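Local coordinates for protein STING-associated CdnE c-di-GMP synthase (Flavobacteriaceae, PDB 6WT8) that probably joins two GTP molecules into cyclic di-GMP, the second messenger sensed by a partner STING protein in bacterial CBASS antiphage defence, at residues T95-I99 against I257-N262; K11-R15 against N262-D266; M23-E29 against K52-V58. One frame throughout, in Å; residues are numbered along the deposited sequence.

The chain opens with helix 5-16, which carries 11-15, the first half of contact 2. It passes through 23-29 and returns at 52-58, closing the short loop of contact 3. The loop 95-99, between strands 85-90 and 106-112, opens contact 1, which closes far along the chain on helix 253-266. Asn262 ends contact 1 and begins the second half of contact 2. Contacts 3 and 1 thus follow in series, both within the long span of contact 2, and none cross. Contacts 1 and 2 bring the strand-connecting loop and helix 5-16 onto helix 253-266. Contact 3 ties 23-29 to helix 46-56, which meets that helix through Ser54 and Met55.

Contact 1 of 3, residues T95-I99 against I257-N262; sequences TNTHI and IRFLKN
Residues 257-262 are regular helix. Residues 95-99 form an irregular loop, with Asn96 in the left-handed helical region (phi 53°, psi 37°). The closest CA atoms, those of Thr97 and Arg258, are 5.7 Å apart.

Two hydrogen bonds run from helix side chains to loop carbonyls. Arg258 (chi1 to chi3 m, t, m) puts NH1 2.8 Å from Asn96 O, nearly linear. Lys261 (m, then t throughout) extends NZ to 2.8 Å from Thr97 O. Arg258 NE bonds instead to Met55 O. Asn262 ND2 bonds to Ser54 O and weakly to Arg258 O; its OD1 accepts from Arg15 NH2.

Between strands 85-90 and 106-112, the loop follows a Gly-Ser motif, as in related nucleotidyltransferases. The contact joins it to helix 253-266.

Ile99 (chi1 p, chi2 t) points its CB toward the helix. Its CG2 packs 4.0 Å from Lys261 CB and 4.1 Å from Arg258 CB. Thr97 CB rests 3.9 Å from Ile257 CG2.

Water 1 lies 2.9 Å from Asn96 ND2 and 3.0 Å from Arg258 NH1. Water 2 is 2.7 Å from both Thr97 OG1 and Lys261 NZ. Water 3 is 2.8 Å from Ile99 O and 2.7 Å from Asn262 OD1.

Contact 2 of 3, residues K11-R15 against N262-D266; sequences KVRER and NIKYD
Arg15 carries most of this contact. It lies on helix 5-16 and reaches across to helix 253-266. Both segments, 11-15 and 262-266, are helical. Their axes come no closer than 11.7 Å and cross at 109°, so a long side chain fills the gap. The CA atoms of Val12 and Asn262 are 7.5 Å apart, and those of Lys11 and Asp266 8.3 Å.

With chi1 to chi3 at m, t, m, Arg15 turns the edge of its guanidinium to the acceptors. NH1 donates to Asp266 OD1 at 2.8 Å, and NH2 donates to Asp266 OD2 at 2.9 Å. This is a bidentate salt bridge. NH2 also donates to Asn262 OD1 at 3.0 Å.

Asn262 and Asp266 stand one helical turn apart, an i, i+4 pair receiving one arginine. The arrangement joins helix 5-16 to the C-terminal part of helix 253-266. Helix 46-56 packs beside both and supplies Ser54 O as the acceptor for Asn262 ND2.

Water 3 takes up the remaining nitrogen. It accepts from Arg15 NE at 2.9 Å and donates to Asn262 OD1 at 2.7 Å, and also to Ile99 O. Asp266 OD2 has a weak second partner in Tyr50 OH. Tyr265 CD1 sits over one face of the guanidinium, 3.4 Å from Arg15 NH1. Val12 CG2 packs 4.0 Å from Asn262 OD1.

Contact 3 of 3, residues M23-E29 against K52-V58; sequences MTKMYSE and KESMKGV
A salt-bridge network of Glu29, Lys52 and Lys56 joins the start of helix 27-31 to the end of helix 46-56. Residues 23-26 are extended. Helix 46-56 ends at Lys56; Gly57 then leaves helical geometry with positive phi (79°). The nearest CA atoms, those of Met23 and Lys56, are 7.7 Å apart.

Lys56, m then t throughout, sends NZ to Glu29 OE2 at 2.9 Å. The same OE2 accepts from Met26 N at 2.9 Å, just ahead of helix 27-31, while the backbone bond Glu29 N to Met26 O closes the turn. Water 4 links Lys56 NZ to Met23 O.

The methionines are selenomethionine. Met26 SE meets Met55 SE at 3.8 Å, beside Asn255 of helix 253-266. Met23 CE lies 3.5 Å from Gly57 O.

Lys52 NZ makes a long salt bridge of 4.0 Å to Glu29 OE1, spanned by water 5 (2.7 Å from OE1, weak at 3.3 Å from NZ) and water 6, which donates to OE1 at 2.5 Å and accepts from NZ at 2.9 Å.

Contact 1 of 3, residues T95-I99 against I257-N262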
loop_
_atom_site.group_PDB
_atom_site.type_symbol
_atom_site.label_atom_id
_atom_site.label_comp_id
_atom_site.label_asym_id
_atom_site.label_seq_id
_atom_site.Cartn_x
_atom_site.Cartn_y
_atom_site.Cartn_z
ATOM N N THR A 95 1.762 -0.725 5.798
ATOM C CA THR A 95 0.706 0.114 6.395
ATOM C C THR A 95 -0.311 -0.706 7.148
ATOM O O THR A 95 -1.352 -0.165 7.567
ATOM C CB THR A 95 0.005 0.925 5.298
ATOM O OG1 THR A 95 -0.390 0.067 4.237
ATOM C CG2 THR A 95 0.946 2.011 4.684
ATOM N N ASN A 96 -0.079 -2.017 7.282
ATOM C CA ASN A 96 -1.043 -2.939 7.872
ATOM C C ASN A 96 -2.395 -2.834 7.195
ATOM O O ASN A 96 -3.443 -2.988 7.874
ATOM C CB ASN A 96 -1.201 -2.705 9.392
ATOM C CG ASN A 96 -1.960 -3.841 10.058
ATOM O OD1 ASN A 96 -1.820 -5.011 9.623
ATOM N ND2 ASN A 96 -2.816 -3.517 11.089
ATOM N N THR A 97 -2.406 -2.614 5.861
ATOM C CA THR A 97 -3.681 -2.580 5.152
ATOM C C THR A 97 -3.893 -3.830 4.324
ATOM O O THR A 97 -4.821 -3.882 3.515
ATOM C CB THR A 97 -3.806 -1.325 4.290
ATOM O OG1 THR A 97 -2.650 -1.226 3.442
ATOM C CG2 THR A 97 -3.926 -0.100 5.227
ATOM N N HIS A 98 -3.058 -4.847 4.517
ATOM C CA HIS A 98 -3.338 -6.125 3.889
ATOM C C HIS A 98 -4.522 -6.807 4.578
ATOM O O HIS A 98 -4.861 -6.526 5.724
ATOM C CB HIS A 98 -2.099 -7.039 3.935
ATOM C CG HIS A 98 -1.582 -7.304 5.323
ATOM N ND1 HIS A 98 -1.248 -6.297 6.185
ATOM C CD2 HIS A 98 -1.269 -8.467 5.957
ATOM C CE1 HIS A 98 -0.801 -6.811 7.320
ATOM N NE2 HIS A 98 -0.763 -8.122 7.189
ATOM N N ILE A 99 -5.156 -7.752 3.866
ATOM C CA ILE A 99 -6.291 -8.491 4.418
ATOM C C ILE A 99 -6.093 -10.000 4.357
ATOM O O ILE A 99 -7.007 -10.757 4.756
ATOM C CB ILE A 99 -7.629 -8.115 3.738
ATOM C CG1 ILE A 99 -7.582 -8.408 2.267
ATOM C CG2 ILE A 99 -7.930 -6.625 3.971
ATOM C CD1 ILE A 99 -9.016 -8.644 1.634
ATOM N N ILE A 257 -10.025 1.276 4.364
ATOM C CA ILE A 257 -9.316 0.593 3.274
ATOM C C ILE A 257 -9.509 -0.918 3.388
ATOM O O ILE A 257 -9.807 -1.620 2.391
ATOM C CB ILE A 257 -7.836 0.971 3.336
ATOM C CG1 ILE A 257 -7.698 2.414 2.820
ATOM C CG2 ILE A 257 -6.974 0.004 2.429
ATOM C CD1 ILE A 257 -6.313 3.034 3.034
ATOM N N ARG A 258 -9.264 -1.460 4.602
ATOM C CA ARG A 258 -9.364 -2.913 4.776
ATOM C C ARG A 258 -10.793 -3.379 4.538
ATOM O O ARG A 258 -11.004 -4.458 3.988
ATOM C CB ARG A 258 -8.862 -3.294 6.179
ATOM C CG ARG A 258 -7.341 -3.056 6.290
ATOM C CD ARG A 258 -6.752 -3.648 7.585
ATOM N NE ARG A 258 -7.301 -2.905 8.701
ATOM C CZ ARG A 258 -6.654 -2.049 9.503
ATOM N NH1 ARG A 258 -5.335 -1.763 9.500
ATOM N NH2 ARG A 258 -7.367 -1.447 10.415
ATOM N N PHE A 259 -11.782 -2.599 5.000
ATOM C CA PHE A 259 -13.181 -2.956 4.750
ATOM C C PHE A 259 -13.455 -3.061 3.269
ATOM O O PHE A 259 -13.992 -4.066 2.812
ATOM C CB PHE A 259 -14.081 -1.894 5.389
ATOM C CG PHE A 259 -15.548 -2.096 5.170
ATOM C CD1 PHE A 259 -16.194 -3.161 5.710
ATOM C CD2 PHE A 259 -16.270 -1.153 4.529
ATOM C CE1 PHE A 259 -17.588 -3.351 5.514
ATOM C CE2 PHE A 259 -17.643 -1.322 4.338
ATOM C CZ PHE A 259 -18.300 -2.409 4.870
ATOM N N LEU A 260 -13.078 -2.036 2.484
ATOM C CA LEU A 260 -13.408 -2.112 1.047
ATOM C C LEU A 260 -12.668 -3.266 0.368
ATOM O O LEU A 260 -13.200 -3.913 -0.543
ATOM C CB LEU A 260 -13.070 -0.790 0.333
ATOM C CG LEU A 260 -14.005 0.395 0.387
ATOM C CD1 LEU A 260 -13.549 1.355 -0.772
ATOM C CD2 LEU A 260 -15.471 -0.021 0.197
ATOM N N LYS A 261 -11.412 -3.531 0.775
ATOM C CA LYS A 261 -10.676 -4.670 0.212
ATOM C C LYS A 261 -11.392 -5.979 0.510
ATOM O O LYS A 261 -11.507 -6.844 -0.372
ATOM C CB LYS A 261 -9.250 -4.701 0.762
ATOM C CG LYS A 261 -8.326 -3.652 0.175
ATOM C CD LYS A 261 -6.928 -3.915 0.740
ATOM C CE LYS A 261 -5.948 -2.908 0.324
ATOM N NZ LYS A 261 -4.590 -3.512 0.700
ATOM N N ASN A 262 -11.930 -6.129 1.720
ATOM C CA ASN A 262 -12.658 -7.350 2.054
ATOM C C ASN A 262 -13.939 -7.443 1.242
ATOM O O ASN A 262 -14.310 -8.537 0.801
ATOM C CB ASN A 262 -12.979 -7.369 3.570
ATOM C CG ASN A 262 -11.845 -8.045 4.383
ATOM O OD1 ASN A 262 -11.559 -9.222 4.156
ATOM N ND2 ASN A 262 -11.178 -7.311 5.277
HETATM O O HOH W 1 -3.558 -0.766 11.725
HETATM O O HOH W 2 -3.291 -1.114 0.848
HETATM O O HOH W 3 -9.768 -10.993 5.231
#

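Contact 2 of 3, residues K11-R15 against N262-D266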
loop_
_atom_site.group_PDB
_atom_site.type_symbol
_atom_site.label_atom_id
_atom_site.label_comp_id
_atom_site.label_asym_id
_atom_site.label_seq_id
_atom_site.Cartn_x
_atom_site.Cartn_y
_atom_site.Cartn_z
ATOM N N LYS A 11 -15.413 -16.520 6.403
ATOM C CA LYS A 11 -14.407 -16.307 5.359
ATOM C C LYS A 11 -13.363 -15.290 5.803
ATOM O O LYS A 11 -12.158 -15.487 5.607
ATOM C CB LYS A 11 -15.072 -15.812 4.073
ATOM C CG LYS A 11 -15.812 -16.922 3.356
ATOM C CD LYS A 11 -16.284 -16.419 2.020
ATOM C CE LYS A 11 -16.576 -17.590 1.104
ATOM N NZ LYS A 11 -17.582 -17.182 0.092
ATOM N N VAL A 12 -13.808 -14.166 6.371
ATOM C CA VAL A 12 -12.856 -13.160 6.849
ATOM C C VAL A 12 -11.950 -13.760 7.899
ATOM O O VAL A 12 -10.750 -13.503 7.920
ATOM C CB VAL A 12 -13.616 -11.934 7.396
ATOM C CG1 VAL A 12 -12.650 -10.920 8.064
ATOM C CG2 VAL A 12 -14.318 -11.215 6.312
ATOM N N ARG A 13 -12.520 -14.532 8.818
ATOM C CA ARG A 13 -11.724 -15.154 9.870
ATOM C C ARG A 13 -10.657 -16.064 9.309
ATOM O O ARG A 13 -9.521 -16.086 9.813
ATOM C CB ARG A 13 -12.651 -15.940 10.796
ATOM C CG ARG A 13 -13.333 -14.967 11.708
ATOM C CD ARG A 13 -14.394 -15.633 12.567
ATOM N NE ARG A 13 -14.845 -14.679 13.581
ATOM C CZ ARG A 13 -15.403 -15.020 14.744
ATOM N NH1 ARG A 13 -15.598 -16.291 15.049
ATOM N NH2 ARG A 13 -15.729 -14.079 15.606
ATOM N N GLU A 14 -11.010 -16.873 8.314
ATOM C CA GLU A 14 -10.011 -17.797 7.785
ATOM C C GLU A 14 -8.850 -17.033 7.183
ATOM O O GLU A 14 -7.694 -17.465 7.268
ATOM C CB GLU A 14 -10.645 -18.700 6.726
ATOM C CG GLU A 14 -9.688 -19.859 6.313
ATOM C CD GLU A 14 -9.027 -20.572 7.523
ATOM O OE1 GLU A 14 -9.765 -21.006 8.453
ATOM O OE2 GLU A 14 -7.766 -20.689 7.546
ATOM N N ARG A 15 -9.134 -15.870 6.590
ATOM C CA ARG A 15 -8.082 -15.079 5.956
ATOM C C ARG A 15 -7.260 -14.297 6.962
ATOM O O ARG A 15 -6.066 -14.054 6.739
ATOM C CB ARG A 15 -8.729 -14.077 4.976
ATOM C CG ARG A 15 -9.364 -14.737 3.779
ATOM C CD ARG A 15 -9.848 -13.727 2.730
ATOM N NE ARG A 15 -10.813 -12.730 3.193
ATOM C CZ ARG A 15 -12.111 -12.719 2.873
ATOM N NH1 ARG A 15 -12.666 -13.739 2.182
ATOM N NH2 ARG A 15 -12.864 -11.716 3.246
ATOM N N ASN A 262 -11.930 -6.129 1.720
ATOM C CA ASN A 262 -12.658 -7.350 2.054
ATOM C C ASN A 262 -13.939 -7.443 1.242
ATOM O O ASN A 262 -14.310 -8.537 0.801
ATOM C CB ASN A 262 -12.979 -7.369 3.570
ATOM C CG ASN A 262 -11.845 -8.045 4.383
ATOM O OD1 ASN A 262 -11.559 -9.222 4.156
ATOM N ND2 ASN A 262 -11.178 -7.311 5.277
ATOM N N ILE A 263 -14.690 -6.340 1.134
ATOM C CA ILE A 263 -15.923 -6.376 0.330
ATOM C C ILE A 263 -15.594 -6.774 -1.101
ATOM O O ILE A 263 -16.279 -7.602 -1.702
ATOM C CB ILE A 263 -16.634 -5.011 0.352
ATOM C CG1 ILE A 263 -17.092 -4.640 1.757
ATOM C CG2 ILE A 263 -17.816 -4.945 -0.635
ATOM C CD1 ILE A 263 -17.771 -5.682 2.514
ATOM N N LYS A 264 -14.528 -6.192 -1.670
ATOM C CA LYS A 264 -14.193 -6.556 -3.051
ATOM C C LYS A 264 -13.851 -8.049 -3.171
ATOM O O LYS A 264 -14.250 -8.749 -4.142
ATOM C CB LYS A 264 -13.014 -5.696 -3.543
ATOM C CG LYS A 264 -12.879 -5.821 -5.075
ATOM C CD LYS A 264 -11.896 -4.744 -5.626
ATOM C CE LYS A 264 -10.447 -5.061 -5.243
ATOM N NZ LYS A 264 -9.803 -6.064 -6.200
ATOM N N TYR A 265 -13.109 -8.561 -2.193
ATOM C CA TYR A 265 -12.627 -9.927 -2.224
ATOM C C TYR A 265 -13.789 -10.908 -2.212
ATOM O O TYR A 265 -13.795 -11.860 -2.984
ATOM C CB TYR A 265 -11.672 -10.151 -1.037
ATOM C CG TYR A 265 -10.854 -11.424 -1.153
ATOM C CD1 TYR A 265 -11.356 -12.661 -0.739
ATOM C CD2 TYR A 265 -9.561 -11.365 -1.668
ATOM C CE1 TYR A 265 -10.568 -13.808 -0.863
ATOM C CE2 TYR A 265 -8.755 -12.524 -1.772
ATOM C CZ TYR A 265 -9.285 -13.713 -1.364
ATOM O OH TYR A 265 -8.514 -14.864 -1.507
ATOM N N ASP A 266 -14.826 -10.607 -1.421
ATOM C CA ASP A 266 -15.980 -11.494 -1.252
ATOM C C ASP A 266 -17.079 -11.228 -2.264
ATOM O O ASP A 266 -18.058 -11.985 -2.318
ATOM C CB ASP A 266 -16.515 -11.327 0.181
ATOM C CG ASP A 266 -15.631 -12.036 1.227
ATOM O OD1 ASP A 266 -15.018 -13.020 0.867
ATOM O OD2 ASP A 266 -15.592 -11.530 2.369
HETATM O O HOH W 3 -9.768 -10.993 5.231
#

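Contact 3 of 3, residues M23-E29 against K52-V58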
loop_
_atom_site.group_PDB
_atom_site.type_symbol
_atom_site.label_atom_id
_atom_site.label_comp_id
_atom_site.label_asym_id
_atom_site.label_seq_id
_atom_site.Cartn_x
_atom_site.Cartn_y
_atom_site.Cartn_z
HETATM N N MSE A 23 -8.158 -9.245 19.270
HETATM C CA MSE A 23 -7.810 -8.121 18.381
HETATM C C MSE A 23 -8.120 -6.871 19.162
HETATM O O MSE A 23 -9.063 -6.856 19.933
HETATM C CB MSE A 23 -8.617 -8.136 17.088
HETATM C CG MSE A 23 -8.485 -9.432 16.289
HETATM SE SE MSE A 23 -6.733 -9.473 15.466
HETATM C CE MSE A 23 -6.902 -8.109 14.057
ATOM N N THR A 24 -7.349 -5.797 18.949
ATOM C CA THR A 24 -7.678 -4.535 19.611
ATOM C C THR A 24 -8.973 -3.969 19.056
ATOM O O THR A 24 -9.146 -3.851 17.841
ATOM C CB THR A 24 -6.549 -3.536 19.391
ATOM O OG1 THR A 24 -5.328 -4.125 19.856
ATOM C CG2 THR A 24 -6.822 -2.218 20.124
ATOM N N LYS A 25 -9.898 -3.633 19.956
ATOM C CA LYS A 25 -11.155 -3.045 19.524
ATOM C C LYS A 25 -10.905 -1.650 18.978
ATOM O O LYS A 25 -10.022 -0.910 19.444
ATOM C CB LYS A 25 -12.139 -2.947 20.687
ATOM C CG LYS A 25 -12.611 -4.277 21.259
ATOM C CD LYS A 25 -13.577 -3.944 22.412
ATOM C CE LYS A 25 -14.064 -5.137 23.183
ATOM N NZ LYS A 25 -15.242 -4.663 24.033
HETATM N N MSE A 26 -11.679 -1.295 17.967
HETATM C CA MSE A 26 -11.675 0.086 17.532
HETATM C C MSE A 26 -12.253 0.935 18.641
HETATM O O MSE A 26 -13.206 0.553 19.332
HETATM C CB MSE A 26 -12.503 0.275 16.282
HETATM C CG MSE A 26 -11.906 -0.465 15.106
HETATM SE SE MSE A 26 -13.085 -0.458 13.480
HETATM C CE MSE A 26 -14.398 -1.681 14.083
ATOM N N TYR A 27 -11.700 2.124 18.806
ATOM C CA TYR A 27 -12.120 2.917 19.963
ATOM C C TYR A 27 -13.588 3.321 19.870
ATOM O O TYR A 27 -14.260 3.411 20.902
ATOM C CB TYR A 27 -11.254 4.167 20.121
ATOM C CG TYR A 27 -10.008 3.948 20.952
ATOM C CD1 TYR A 27 -9.443 2.679 21.071
ATOM C CD2 TYR A 27 -9.408 5.013 21.629
ATOM C CE1 TYR A 27 -8.316 2.473 21.835
ATOM C CE2 TYR A 27 -8.283 4.826 22.394
ATOM C CZ TYR A 27 -7.744 3.559 22.497
ATOM O OH TYR A 27 -6.621 3.368 23.265
ATOM N N SER A 28 -14.113 3.527 18.653
ATOM C CA SER A 28 -15.503 3.949 18.594
ATOM C C SER A 28 -16.416 2.844 19.048
ATOM O O SER A 28 -17.560 3.126 19.416
ATOM C CB SER A 28 -15.900 4.405 17.181
ATOM O OG SER A 28 -15.829 3.347 16.185
ATOM N N GLU A 29 -15.935 1.587 19.075
ATOM C CA GLU A 29 -16.766 0.512 19.639
ATOM C C GLU A 29 -17.160 0.787 21.086
ATOM O O GLU A 29 -18.291 0.494 21.495
ATOM C CB GLU A 29 -16.029 -0.832 19.606
ATOM C CG GLU A 29 -15.914 -1.437 18.237
ATOM C CD GLU A 29 -15.187 -2.756 18.312
ATOM O OE1 GLU A 29 -15.762 -3.676 18.965
ATOM O OE2 GLU A 29 -14.075 -2.833 17.749
ATOM N N LYS A 52 -16.908 -5.242 11.473
ATOM C CA LYS A 52 -15.789 -5.056 12.415
ATOM C C LYS A 52 -14.581 -5.868 11.999
ATOM O O LYS A 52 -13.436 -5.376 12.027
ATOM C CB LYS A 52 -16.201 -5.479 13.839
ATOM C CG LYS A 52 -17.031 -4.462 14.504
ATOM C CD LYS A 52 -17.238 -4.827 16.004
ATOM C CE LYS A 52 -17.987 -6.130 16.179
ATOM N NZ LYS A 52 -18.411 -6.357 17.663
ATOM N N GLU A 53 -14.796 -7.148 11.687
ATOM C CA GLU A 53 -13.662 -8.016 11.410
ATOM C C GLU A 53 -13.063 -7.693 10.053
ATOM O O GLU A 53 -11.845 -7.839 9.869
ATOM C CB GLU A 53 -14.120 -9.470 11.553
ATOM C CG GLU A 53 -14.485 -9.669 13.059
ATOM C CD GLU A 53 -14.702 -11.102 13.489
ATOM O OE1 GLU A 53 -14.573 -12.002 12.633
ATOM O OE2 GLU A 53 -15.032 -11.312 14.705
ATOM N N SER A 54 -13.890 -7.181 9.133
ATOM C CA SER A 54 -13.374 -6.718 7.849
ATOM C C SER A 54 -12.542 -5.442 8.001
ATOM O O SER A 54 -11.587 -5.235 7.245
ATOM C CB SER A 54 -14.514 -6.441 6.882
ATOM O OG SER A 54 -15.129 -7.646 6.460
HETATM N N MSE A 55 -12.887 -4.580 8.941
HETATM C CA MSE A 55 -12.164 -3.346 9.201
HETATM C C MSE A 55 -10.865 -3.621 9.945
HETATM O O MSE A 55 -9.883 -2.920 9.715
HETATM C CB MSE A 55 -13.021 -2.354 10.004
HETATM C CG MSE A 55 -14.045 -1.713 9.104
HETATM SE SE MSE A 55 -15.008 -0.376 10.176
HETATM C CE MSE A 55 -16.008 0.225 8.767
ATOM N N LYS A 56 -10.841 -4.583 10.866
ATOM C CA LYS A 56 -9.667 -4.712 11.739
ATOM C C LYS A 56 -8.474 -5.395 11.078
ATOM O O LYS A 56 -7.332 -5.189 11.532
ATOM C CB LYS A 56 -10.048 -5.469 13.009
ATOM C CG LYS A 56 -10.909 -4.618 13.899
ATOM C CD LYS A 56 -11.430 -5.453 15.074
ATOM C CE LYS A 56 -12.400 -4.607 15.840
ATOM N NZ LYS A 56 -13.100 -5.385 16.927
ATOM N N GLY A 57 -8.681 -6.196 10.027
ATOM C CA GLY A 57 -7.563 -6.795 9.309
ATOM C C GLY A 57 -6.941 -8.019 9.984
ATOM O O GLY A 57 -7.587 -8.802 10.704
ATOM N N VAL A 58 -5.656 -8.221 9.691
ATOM C CA VAL A 58 -4.939 -9.459 9.979
ATOM C C VAL A 58 -4.395 -9.447 11.403
ATOM O O VAL A 58 -3.906 -8.415 11.904
ATOM C CB VAL A 58 -3.809 -9.604 8.925
ATOM C CG1 VAL A 58 -2.841 -10.715 9.242
ATOM C CG2 VAL A 58 -4.443 -9.828 7.501
HETATM O O HOH W 4 -11.572 -6.691 18.726
HETATM O O HOH W 5 -15.603 -6.296 19.464
HETATM O O HOH W 6 -18.298 -3.835 19.018
#